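Local coordinates for protein alanine dehydrogenase (Archaeoglobus fulgidus, PDB 1OMO) that catalyses the NAD(+)-dependent oxidative deamination of L-alanine to pyruvate and the reverse reductive amination, working as a homodimer, at residues Ser125-Phe130 / Ile150-Ala155; Gln136-Leu141 / Ala163-Ser168; Leu191-Pro196 / Ile213-Ala218. One frame throughout, in Å; residues are numbered along the deposited sequence.

Contact 1: residues Ser125-Phe130 / Ile150-Ala155; sequences SSVFGF and IGEVKA
The ring of Phe128 has Ile150 over one face: CG1 of the isoleucine sits 3.8 Å above the ring plane, displaced from the middle toward the rim. This is a CH-pi contact, with Ile150 CG1 4.0 Å from the ring centroid. The branch methyl Ile150 CG2 touches Phe128 CD1 as well, and the two side chains cross at about a right angle. Ser126 O lies at the edge of the same ring, in its plane, and Glu152 O is also near the edge. The second ring, Phe130, has Lys154 O at its edge, while Val153 CG1 approaches CD1 obliquely at 4.1 Å. Phe128 and Phe130 both hold CG anti to the carbonyl carbon, on the sheet face they share with Val153 and Ala155.

Strands 127-131 and 152-156 lie parallel and adjacent, joined by helix 135-147 in the beta-alpha-beta crossover of the Rossmann NAD domain. That helix covers the phenylalanine face, with Leu144 on Phe128 and Leu141 on Phe130. The backbone ladder starts where Ser126 O takes Glu152 N at 3.0 Å, with a weak second bond from Gly151 N. Phe128 N then donates to Glu152 O in an almost straight bond of 2.8 Å (178° at the hydrogen), and Phe128 O receives Lys154 N. Phe130 N to Lys154 O, 3.0 Å, completes the alternation.

On the opposite face Val127 CG1 packs 3.6 Å from Lys154 CD; the lysine chain bends beyond that atom, turning CE. Its NZ goes to a salt bridge with Glu184 and a hydrogen bond to Arg187 O. Glu152 runs extended beside Val127, and its OE2 comes 3.9 Å from Val127 CG1.

Contact 2: residues Gln136-Leu141 / Ala163-Ser168; sequences QAYFQL and AKKFVS. With NAD (nicotinamide-adenine-dinucleotide), chain D.
Tyr138 and Phe166 carry the aromatic part of this contact, an edge-to-face pair with centroids 5.2 Å apart and planes at 75°. Phe166 directs its edge at the tyrosine: CD2 stands 3.8 Å above the Tyr138 ring, over its centre. The two side chains run antiparallel alongside one another, which takes the Tyr138 hydroxyl to the base of the phenylalanine. Phe166 has CG anti to the backbone N (chi1 173°), and beyond it the ring reaches across to helix 135-147.

The apolar contacts continue around the Phe166 ring. Its CE2 meets Ala137 CB at 4.0 Å, and its CZ meets Leu141 CG at 3.9 Å. An alanine in place of Tyr138 would probably leave the Phe166 edge without the ring face it points into and Lys165 CG without the hydroxyl beside it.

The polar contacts are few. Tyr138 OH is 3.2 Å from Phe166 N, but the angle is too poor for a hydrogen bond. The same hydroxyl lies against the side chain of Lys165, with Tyr138 OH 3.3 Å from Lys165 CG and no bond between them. The coenzyme is held at the start of the first helix, where Gln136 N donates to NAD O1N; the bond is modelled so short that its exact length is doubtful.

The helix axes are 11.2 Å apart and run 24° from parallel, a separation bridged by the two aromatic rings. Two roughly parallel helices, the first giving an N-terminal amide to the pyrophosphate, are characteristic of the Rossmann fold, and Ala137 fits the last position of its GxGxxA pattern.

Contact 3: residues Leu191-Pro196 / Ile213-Ala218; sequences LVTTTP and INAIGA. With NAD (nicotinamide-adenine-dinucleotide), chain D.
Leu191-Pro196 and Ile213-Ala218 each begin on neighbouring parallel strands of the Rossmann sheet and run on into loops lining the NAD pocket. In the strand part, Asn214 N donates to Leu191 O at 2.7 Å and Thr193 N to Asn214 O at 2.9 Å. Ile213 CG2 packs against Leu191 O and, more loosely, Thr193 CG2. Thr193 OG1 lies between the backbone N and the carbonyl carbon (chi1 67°), 3.4 Å from Ala215 CA; it also has a weak hydrogen bond to Glu225.

At the end of its strand, Thr193 O accepts two bonds from residues just past the other strand. Ile216 N comes nearly in line with the carbonyl at 3.0 Å, and Gly217 N arrives from a donor position tilted 31° out of the carbonyl plane. Gly217 CA lies 3.0 Å from Thr195 O, where a side chain would run into that oxygen. Thr194 OG1 is buried without a polar partner.

Both loops face the coenzyme. Thr195 CG2 touches the adenine at N3A, 3.5 Å away, and Pro196 packs against both riboses. The nicotinamide-ribose hydroxyl O3D donates to Gly217 O, in a bond modelled so short that its length is doubtful. Ala218 belongs to the sodium site with Glu225 and Glu249.

The two hydrogen bonds accepted by Thr193 O thus tie the Ile216-Gly217 loop to the neighbouring strand, and a backbone carbonyl rather than a side chain receives the ribose hydroxyl.

Overall arrangement
All three contacts belong to the NAD domain. Contacts 1 and 3 lie in one parallel sheet, where strands 127-131 and 190-193 are neighbours; Gly129 O and Val192 N, 2.8 Å apart, probably form a hydrogen bond there. Contact 2 packs on the sheet, its centre about 11 Å from that of contact 1. Phe166 reaches down to the strands, with CE1 3.5 Å from Val153 CG1. Helix 135-147 of contact 2 also meets contact 3, Gln136 CG lying 3.4 Å from Thr194 OG1. Contacts 2 and 3 both touch NAD, one at the pyrophosphate and the other at ribose and adenine, whereas the Phe130 side chain of contact 1 stays about 9 Å from it.

Contact 1: residues Ser125-Phe130 / Ile150-Ala155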
loop_
_atom_site.group_PDB
_atom_site.type_symbol
_atom_site.label_atom_id
_atom_site.label_comp_id
_atom_site.label_asym_id
_atom_site.label_seq_id
_atom_site.Cartn_x
_atom_site.Cartn_y
_atom_site.Cartn_z
ATOM N N SER A 125 -10.997 5.160 38.298
ATOM C CA SER A 125 -9.830 4.266 38.183
ATOM C C SER A 125 -8.588 4.904 38.774
ATOM O O SER A 125 -8.308 6.083 38.536
ATOM C CB SER A 125 -9.548 3.901 36.706
ATOM O OG SER A 125 -10.575 3.083 36.174
ATOM N N SER A 126 -7.837 4.116 39.540
ATOM C CA SER A 126 -6.619 4.628 40.143
ATOM C C SER A 126 -5.499 3.605 40.156
ATOM O O SER A 126 -4.332 3.978 40.251
ATOM C CB SER A 126 -6.892 5.059 41.578
ATOM O OG SER A 126 -7.477 3.976 42.267
ATOM N N VAL A 127 -5.858 2.318 40.128
ATOM C CA VAL A 127 -4.850 1.273 40.132
ATOM C C VAL A 127 -4.678 0.812 38.700
ATOM O O VAL A 127 -5.636 0.378 38.071
ATOM C CB VAL A 127 -5.254 0.088 41.029
ATOM C CG1 VAL A 127 -4.131 -0.935 41.058
ATOM C CG2 VAL A 127 -5.535 0.589 42.472
ATOM N N PHE A 128 -3.460 0.935 38.185
ATOM C CA PHE A 128 -3.176 0.544 36.820
ATOM C C PHE A 128 -2.221 -0.606 36.760
ATOM O O PHE A 128 -1.117 -0.516 37.283
ATOM C CB PHE A 128 -2.594 1.733 36.041
ATOM C CG PHE A 128 -3.600 2.826 35.780
ATOM C CD1 PHE A 128 -4.080 3.626 36.829
ATOM C CD2 PHE A 128 -4.123 3.015 34.507
ATOM C CE1 PHE A 128 -5.072 4.592 36.607
ATOM C CE2 PHE A 128 -5.116 3.980 34.289
ATOM C CZ PHE A 128 -5.585 4.760 35.345
ATOM N N GLY A 129 -2.656 -1.684 36.125
ATOM C CA GLY A 129 -1.822 -2.861 35.966
ATOM C C GLY A 129 -1.289 -3.025 34.537
ATOM O O GLY A 129 -1.999 -2.786 33.549
ATOM N N PHE A 130 -0.027 -3.419 34.424
ATOM C CA PHE A 130 0.597 -3.634 33.139
ATOM C C PHE A 130 1.153 -5.054 32.990
ATOM O O PHE A 130 2.007 -5.509 33.774
ATOM C CB PHE A 130 1.720 -2.621 32.917
ATOM C CG PHE A 130 1.237 -1.199 32.779
ATOM C CD1 PHE A 130 0.843 -0.474 33.909
ATOM C CD2 PHE A 130 1.176 -0.587 31.526
ATOM C CE1 PHE A 130 0.391 0.853 33.797
ATOM C CE2 PHE A 130 0.725 0.749 31.391
ATOM C CZ PHE A 130 0.334 1.465 32.530
ATOM N N ILE A 150 -2.870 8.682 38.231
ATOM C CA ILE A 150 -2.543 7.294 38.523
ATOM C C ILE A 150 -2.138 7.081 39.975
ATOM O O ILE A 150 -1.092 7.553 40.417
ATOM C CB ILE A 150 -1.436 6.816 37.555
ATOM C CG1 ILE A 150 -2.001 6.823 36.118
ATOM C CG2 ILE A 150 -0.976 5.440 37.935
ATOM C CD1 ILE A 150 -1.049 6.377 35.059
ATOM N N GLY A 151 -2.988 6.379 40.718
ATOM C CA GLY A 151 -2.718 6.128 42.118
ATOM C C GLY A 151 -1.617 5.120 42.358
ATOM O O GLY A 151 -0.739 5.359 43.176
ATOM N N GLU A 152 -1.667 4.009 41.633
ATOM C CA GLU A 152 -0.682 2.963 41.786
ATOM C C GLU A 152 -0.461 2.158 40.517
ATOM O O GLU A 152 -1.399 1.895 39.771
ATOM C CB GLU A 152 -1.106 1.994 42.882
ATOM C CG GLU A 152 -0.072 0.911 43.125
ATOM C CD GLU A 152 -0.627 -0.258 43.928
ATOM O OE1 GLU A 152 0.142 -1.179 44.277
ATOM O OE2 GLU A 152 -1.841 -0.255 44.201
ATOM N N VAL A 153 0.786 1.756 40.295
ATOM C CA VAL A 153 1.149 0.953 39.136
ATOM C C VAL A 153 1.664 -0.408 39.602
ATOM O O VAL A 153 2.507 -0.492 40.493
ATOM C CB VAL A 153 2.226 1.679 38.274
ATOM C CG1 VAL A 153 2.905 0.677 37.292
ATOM C CG2 VAL A 153 1.549 2.838 37.508
ATOM N N LYS A 154 1.110 -1.466 39.016
ATOM C CA LYS A 154 1.526 -2.834 39.306
ATOM C C LYS A 154 2.104 -3.386 37.996
ATOM O O LYS A 154 1.362 -3.561 37.025
ATOM C CB LYS A 154 0.319 -3.635 39.760
ATOM C CG LYS A 154 -0.326 -3.026 41.017
ATOM C CD LYS A 154 -1.691 -3.626 41.300
ATOM C CE LYS A 154 -1.718 -4.465 42.537
ATOM N NZ LYS A 154 -3.100 -4.992 42.686
ATOM N N ALA A 155 3.408 -3.663 37.960
ATOM C CA ALA A 155 4.044 -4.110 36.721
ATOM C C ALA A 155 4.606 -5.527 36.623
ATOM O O ALA A 155 5.403 -5.952 37.450
ATOM C CB ALA A 155 5.142 -3.114 36.355
#

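Contact 2: residues Gln136-Leu141 / Ala163-Ser168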
loop_
_atom_site.group_PDB
_atom_site.type_symbol
_atom_site.label_atom_id
_atom_site.label_comp_id
_atom_site.label_asym_id
_atom_site.label_seq_id
_atom_site.Cartn_x
_atom_site.Cartn_y
_atom_site.Cartn_z
ATOM N N GLN A 136 5.684 -0.277 24.156
ATOM C CA GLN A 136 4.305 0.142 24.161
ATOM C C GLN A 136 3.759 0.418 25.559
ATOM O O GLN A 136 2.922 1.334 25.722
ATOM C CB GLN A 136 3.435 -0.881 23.438
ATOM C CG GLN A 136 2.009 -0.391 23.320
ATOM C CD GLN A 136 1.939 1.047 22.797
ATOM O OE1 GLN A 136 1.077 1.840 23.221
ATOM N NE2 GLN A 136 2.850 1.390 21.862
ATOM N N ALA A 137 4.204 -0.335 26.572
ATOM C CA ALA A 137 3.680 -0.084 27.911
ATOM C C ALA A 137 3.951 1.358 28.323
ATOM O O ALA A 137 3.074 2.006 28.898
ATOM C CB ALA A 137 4.290 -1.039 28.947
ATOM N N TYR A 138 5.160 1.851 28.037
ATOM C CA TYR A 138 5.500 3.226 28.380
ATOM C C TYR A 138 4.543 4.198 27.681
ATOM O O TYR A 138 4.018 5.118 28.319
ATOM C CB TYR A 138 6.948 3.559 28.002
ATOM C CG TYR A 138 7.991 2.837 28.844
ATOM C CD1 TYR A 138 8.386 1.522 28.541
ATOM C CD2 TYR A 138 8.581 3.463 29.964
ATOM C CE1 TYR A 138 9.346 0.851 29.327
ATOM C CE2 TYR A 138 9.517 2.815 30.737
ATOM C CZ TYR A 138 9.904 1.511 30.418
ATOM O OH TYR A 138 10.857 0.883 31.192
ATOM N N PHE A 139 4.287 3.990 26.390
ATOM C CA PHE A 139 3.382 4.896 25.693
ATOM C C PHE A 139 1.970 4.829 26.233
ATOM O O PHE A 139 1.278 5.827 26.275
ATOM C CB PHE A 139 3.366 4.625 24.197
ATOM C CG PHE A 139 4.611 5.072 23.509
ATOM C CD1 PHE A 139 5.699 4.204 23.370
ATOM C CD2 PHE A 139 4.724 6.382 23.050
ATOM C CE1 PHE A 139 6.869 4.629 22.794
ATOM C CE2 PHE A 139 5.896 6.826 22.464
ATOM C CZ PHE A 139 6.982 5.948 22.333
ATOM N N GLN A 140 1.544 3.650 26.652
ATOM C CA GLN A 140 0.208 3.519 27.192
ATOM C C GLN A 140 0.166 4.319 28.517
ATOM O O GLN A 140 -0.759 5.099 28.753
ATOM C CB GLN A 140 -0.082 2.049 27.424
ATOM C CG GLN A 140 -1.518 1.703 27.454
ATOM C CD GLN A 140 -2.163 1.592 26.070
ATOM O OE1 GLN A 140 -3.382 1.612 25.971
ATOM N NE2 GLN A 140 -1.362 1.464 25.017
ATOM N N LEU A 141 1.183 4.120 29.359
ATOM C CA LEU A 141 1.301 4.790 30.649
ATOM C C LEU A 141 1.222 6.302 30.479
ATOM O O LEU A 141 0.483 6.954 31.191
ATOM C CB LEU A 141 2.634 4.409 31.302
ATOM C CG LEU A 141 3.079 4.842 32.712
ATOM C CD1 LEU A 141 3.633 6.211 32.647
ATOM C CD2 LEU A 141 1.937 4.770 33.717
ATOM N N ALA A 163 10.496 -5.045 33.923
ATOM C CA ALA A 163 9.479 -4.574 34.880
ATOM C C ALA A 163 10.085 -3.575 35.876
ATOM O O ALA A 163 9.492 -2.554 36.181
ATOM C CB ALA A 163 8.834 -5.780 35.615
ATOM N N LYS A 164 11.283 -3.860 36.363
ATOM C CA LYS A 164 11.944 -2.963 37.310
ATOM C C LYS A 164 12.254 -1.617 36.677
ATOM O O LYS A 164 12.118 -0.566 37.314
ATOM C CB LYS A 164 13.232 -3.601 37.854
ATOM C CG LYS A 164 12.977 -4.633 38.948
ATOM C CD LYS A 164 14.254 -5.293 39.448
ATOM C CE LYS A 164 13.917 -6.322 40.545
ATOM N NZ LYS A 164 15.076 -7.155 41.049
ATOM N N LYS A 165 12.680 -1.640 35.422
ATOM C CA LYS A 165 12.957 -0.397 34.740
ATOM C C LYS A 165 11.664 0.423 34.598
ATOM O O LYS A 165 11.658 1.617 34.860
ATOM C CB LYS A 165 13.538 -0.667 33.355
ATOM C CG LYS A 165 13.802 0.609 32.573
ATOM C CD LYS A 165 14.340 0.347 31.174
ATOM C CE LYS A 165 15.251 1.483 30.738
ATOM N NZ LYS A 165 15.415 1.452 29.267
ATOM N N PHE A 166 10.571 -0.211 34.182
ATOM C CA PHE A 166 9.307 0.503 34.005
ATOM C C PHE A 166 8.885 1.049 35.379
ATOM O O PHE A 166 8.431 2.175 35.505
ATOM C CB PHE A 166 8.246 -0.459 33.383
ATOM C CG PHE A 166 6.830 0.108 33.288
ATOM C CD1 PHE A 166 5.913 -0.108 34.319
ATOM C CD2 PHE A 166 6.410 0.834 32.162
ATOM C CE1 PHE A 166 4.606 0.380 34.242
ATOM C CE2 PHE A 166 5.093 1.335 32.076
ATOM C CZ PHE A 166 4.196 1.107 33.111
ATOM N N VAL A 167 9.066 0.249 36.414
ATOM C CA VAL A 167 8.694 0.679 37.748
ATOM C C VAL A 167 9.514 1.894 38.177
ATOM O O VAL A 167 8.992 2.829 38.753
ATOM C CB VAL A 167 8.881 -0.477 38.743
ATOM C CG1 VAL A 167 8.964 0.064 40.184
ATOM C CG2 VAL A 167 7.713 -1.444 38.615
ATOM N N SER A 168 10.801 1.868 37.874
ATOM C CA SER A 168 11.707 2.962 38.203
ATOM C C SER A 168 11.331 4.237 37.405
ATOM O O SER A 168 11.461 5.374 37.919
ATOM C CB SER A 168 13.143 2.520 37.878
ATOM O OG SER A 168 14.111 3.409 38.389
HETATM P PA NAD D . 8.616 -5.201 23.156
HETATM O O1A NAD D . 9.267 -6.461 22.721
HETATM O O2A NAD D . 9.498 -3.994 23.505
HETATM O O5B NAD D . 7.518 -5.280 24.388
HETATM C C5B NAD D . 6.856 -6.556 24.779
HETATM C C4B NAD D . 7.254 -6.830 26.253
HETATM O O4B NAD D . 6.505 -8.086 26.568
HETATM C C3B NAD D . 8.774 -7.245 26.544
HETATM O O3B NAD D . 9.371 -6.371 27.582
HETATM C C2B NAD D . 8.731 -8.737 26.955
HETATM O O2B NAD D . 9.718 -9.248 27.774
HETATM C C1B NAD D . 7.267 -8.836 27.485
HETATM N N9A NAD D . 6.697 -10.146 27.371
HETATM C C8A NAD D . 6.776 -11.109 26.384
HETATM N N7A NAD D . 6.079 -12.192 26.651
HETATM C C5A NAD D . 5.496 -12.017 27.830
HETATM C C6A NAD D . 4.602 -12.865 28.619
HETATM N N6A NAD D . 4.249 -14.060 28.218
HETATM N N1A NAD D . 4.185 -12.311 29.817
HETATM C C2A NAD D . 4.549 -11.083 30.256
HETATM N N3A NAD D . 5.414 -10.233 29.530
HETATM C C4A NAD D . 5.846 -10.738 28.315
HETATM O O3 NAD D . 7.410 -4.586 22.187
HETATM P PN NAD D . 6.435 -3.195 22.204
HETATM O O1N NAD D . 6.639 -2.516 23.533
HETATM O O2N NAD D . 6.605 -2.468 20.886
HETATM O O5D NAD D . 4.947 -3.987 22.234
HETATM C C5D NAD D . 4.985 -5.178 21.207
HETATM C C4D NAD D . 3.644 -5.809 21.020
HETATM O O4D NAD D . 2.670 -4.694 20.615
HETATM C C3D NAD D . 3.548 -6.845 19.855
HETATM O O3D NAD D . 2.482 -7.791 20.054
HETATM C C2D NAD D . 3.310 -5.902 18.672
HETATM O O2D NAD D . 3.082 -6.540 17.458
HETATM C C1D NAD D . 2.135 -4.987 19.262
HETATM N N1N NAD D . 1.910 -3.597 18.734
HETATM C C2N NAD D . 0.508 -3.355 18.394
HETATM C C3N NAD D . 0.217 -1.980 18.074
HETATM C C7N NAD D . -1.359 -1.722 17.680
HETATM O O7N NAD D . -1.636 -0.723 16.957
HETATM N N7N NAD D . -2.298 -2.593 18.172
HETATM C C4N NAD D . 1.128 -0.897 18.078
HETATM C C5N NAD D . 2.482 -1.285 18.440
HETATM C C6N NAD D . 2.857 -2.599 18.763
#

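Contact 3: residues Leu191-Pro196 / Ile213-Ala218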
loop_
_atom_site.group_PDB
_atom_site.type_symbol
_atom_site.label_atom_id
_atom_site.label_comp_id
_atom_site.label_asym_id
_atom_site.label_seq_id
_atom_site.Cartn_x
_atom_site.Cartn_y
_atom_site.Cartn_z
ATOM N N LEU A 191 -6.346 -2.416 33.217
ATOM C CA LEU A 191 -5.301 -3.399 32.939
ATOM C C LEU A 191 -4.847 -3.254 31.472
ATOM O O LEU A 191 -5.657 -3.375 30.557
ATOM C CB LEU A 191 -5.855 -4.816 33.207
ATOM C CG LEU A 191 -4.996 -6.053 32.867
ATOM C CD1 LEU A 191 -3.721 -6.078 33.725
ATOM C CD2 LEU A 191 -5.814 -7.341 33.101
ATOM N N VAL A 192 -3.562 -2.981 31.277
ATOM C CA VAL A 192 -2.953 -2.794 29.961
ATOM C C VAL A 192 -2.120 -4.032 29.555
ATOM O O VAL A 192 -1.024 -4.206 30.079
ATOM C CB VAL A 192 -1.975 -1.600 29.997
ATOM C CG1 VAL A 192 -1.402 -1.354 28.620
ATOM C CG2 VAL A 192 -2.661 -0.370 30.561
ATOM N N THR A 193 -2.604 -4.882 28.648
ATOM C CA THR A 193 -1.814 -6.049 28.235
ATOM C C THR A 193 -1.042 -5.669 26.975
ATOM O O THR A 193 -1.601 -5.271 25.985
ATOM C CB THR A 193 -2.686 -7.280 28.000
ATOM O OG1 THR A 193 -3.510 -7.060 26.870
ATOM C CG2 THR A 193 -3.573 -7.563 29.256
ATOM N N THR A 194 0.266 -5.834 27.006
ATOM C CA THR A 194 1.088 -5.368 25.919
ATOM C C THR A 194 2.098 -6.405 25.395
ATOM O O THR A 194 3.126 -6.062 24.795
ATOM C CB THR A 194 1.754 -4.081 26.470
ATOM O OG1 THR A 194 1.710 -3.038 25.502
ATOM C CG2 THR A 194 3.096 -4.321 26.915
ATOM N N THR A 195 1.788 -7.686 25.599
ATOM C CA THR A 195 2.700 -8.749 25.186
ATOM C C THR A 195 2.403 -9.304 23.802
ATOM O O THR A 195 1.322 -9.111 23.267
ATOM C CB THR A 195 2.663 -9.945 26.177
ATOM O OG1 THR A 195 1.507 -10.747 25.915
ATOM C CG2 THR A 195 2.581 -9.453 27.627
ATOM N N PRO A 196 3.390 -9.972 23.194
ATOM C CA PRO A 196 3.193 -10.562 21.865
ATOM C C PRO A 196 2.887 -12.045 22.042
ATOM O O PRO A 196 3.062 -12.830 21.136
ATOM C CB PRO A 196 4.540 -10.357 21.183
ATOM C CG PRO A 196 5.514 -10.532 22.355
ATOM C CD PRO A 196 4.823 -9.767 23.482
ATOM N N ILE A 213 -9.905 -3.221 30.351
ATOM C CA ILE A 213 -8.681 -3.777 29.808
ATOM C C ILE A 213 -8.301 -3.187 28.448
ATOM O O ILE A 213 -9.087 -3.214 27.489
ATOM C CB ILE A 213 -8.790 -5.305 29.625
ATOM C CG1 ILE A 213 -9.225 -5.971 30.919
ATOM C CG2 ILE A 213 -7.423 -5.898 29.201
ATOM C CD1 ILE A 213 -9.494 -7.458 30.739
ATOM N N ASN A 214 -7.112 -2.619 28.376
ATOM C CA ASN A 214 -6.648 -2.138 27.098
ATOM C C ASN A 214 -5.879 -3.356 26.590
ATOM O O ASN A 214 -4.798 -3.657 27.110
ATOM C CB ASN A 214 -5.709 -0.948 27.263
ATOM C CG ASN A 214 -6.410 0.382 27.095
ATOM O OD1 ASN A 214 -7.597 0.448 26.783
ATOM N ND2 ASN A 214 -5.676 1.446 27.306
ATOM N N ALA A 215 -6.461 -4.104 25.651
ATOM C CA ALA A 215 -5.786 -5.295 25.101
ATOM C C ALA A 215 -5.039 -4.829 23.851
ATOM O O ALA A 215 -5.643 -4.709 22.774
ATOM C CB ALA A 215 -6.816 -6.358 24.756
ATOM N N ILE A 216 -3.734 -4.562 24.005
ATOM C CA ILE A 216 -2.892 -4.012 22.926
ATOM C C ILE A 216 -1.946 -4.960 22.171
ATOM O O ILE A 216 -1.689 -4.770 20.978
ATOM C CB ILE A 216 -1.947 -2.827 23.459
ATOM C CG1 ILE A 216 -2.702 -1.851 24.374
ATOM C CG2 ILE A 216 -1.426 -1.972 22.262
ATOM C CD1 ILE A 216 -3.803 -1.084 23.651
ATOM N N GLY A 217 -1.396 -5.950 22.871
ATOM C CA GLY A 217 -0.426 -6.837 22.278
ATOM C C GLY A 217 -0.765 -7.610 21.022
ATOM O O GLY A 217 0.063 -7.685 20.109
ATOM N N ALA A 218 -1.960 -8.195 20.985
ATOM C CA ALA A 218 -2.406 -9.003 19.866
ATOM C C ALA A 218 -2.708 -8.205 18.601
ATOM O O ALA A 218 -3.590 -7.346 18.591
ATOM C CB ALA A 218 -3.631 -9.793 20.290
HETATM P PA NAD D . 8.616 -5.201 23.156
HETATM O O1A NAD D . 9.267 -6.461 22.721
HETATM O O2A NAD D . 9.498 -3.994 23.505
HETATM O O5B NAD D . 7.518 -5.280 24.388
HETATM C C5B NAD D . 6.856 -6.556 24.779
HETATM C C4B NAD D . 7.254 -6.830 26.253
HETATM O O4B NAD D . 6.505 -8.086 26.568
HETATM C C3B NAD D . 8.774 -7.245 26.544
HETATM O O3B NAD D . 9.371 -6.371 27.582
HETATM C C2B NAD D . 8.731 -8.737 26.955
HETATM O O2B NAD D . 9.718 -9.248 27.774
HETATM C C1B NAD D . 7.267 -8.836 27.485
HETATM N N9A NAD D . 6.697 -10.146 27.371
HETATM C C8A NAD D . 6.776 -11.109 26.384
HETATM N N7A NAD D . 6.079 -12.192 26.651
HETATM C C5A NAD D . 5.496 -12.017 27.830
HETATM C C6A NAD D . 4.602 -12.865 28.619
HETATM N N6A NAD D . 4.249 -14.060 28.218
HETATM N N1A NAD D . 4.185 -12.311 29.817
HETATM C C2A NAD D . 4.549 -11.083 30.256
HETATM N N3A NAD D . 5.414 -10.233 29.530
HETATM C C4A NAD D . 5.846 -10.738 28.315
HETATM O O3 NAD D . 7.410 -4.586 22.187
HETATM P PN NAD D . 6.435 -3.195 22.204
HETATM O O1N NAD D . 6.639 -2.516 23.533
HETATM O O2N NAD D . 6.605 -2.468 20.886
HETATM O O5D NAD D . 4.947 -3.987 22.234
HETATM C C5D NAD D . 4.985 -5.178 21.207
HETATM C C4D NAD D . 3.644 -5.809 21.020
HETATM O O4D NAD D . 2.670 -4.694 20.615
HETATM C C3D NAD D . 3.548 -6.845 19.855
HETATM O O3D NAD D . 2.482 -7.791 20.054
HETATM C C2D NAD D . 3.310 -5.902 18.672
HETATM O O2D NAD D . 3.082 -6.540 17.458
HETATM C C1D NAD D . 2.135 -4.987 19.262
HETATM N N1N NAD D . 1.910 -3.597 18.734
HETATM C C2N NAD D . 0.508 -3.355 18.394
HETATM C C3N NAD D . 0.217 -1.980 18.074
HETATM C C7N NAD D . -1.359 -1.722 17.680
HETATM O O7N NAD D . -1.636 -0.723 16.957
HETATM N N7N NAD D . -2.298 -2.593 18.172
HETATM C C4N NAD D . 1.128 -0.897 18.078
HETATM C C5N NAD D . 2.482 -1.285 18.440
HETATM C C6N NAD D . 2.857 -2.599 18.763
#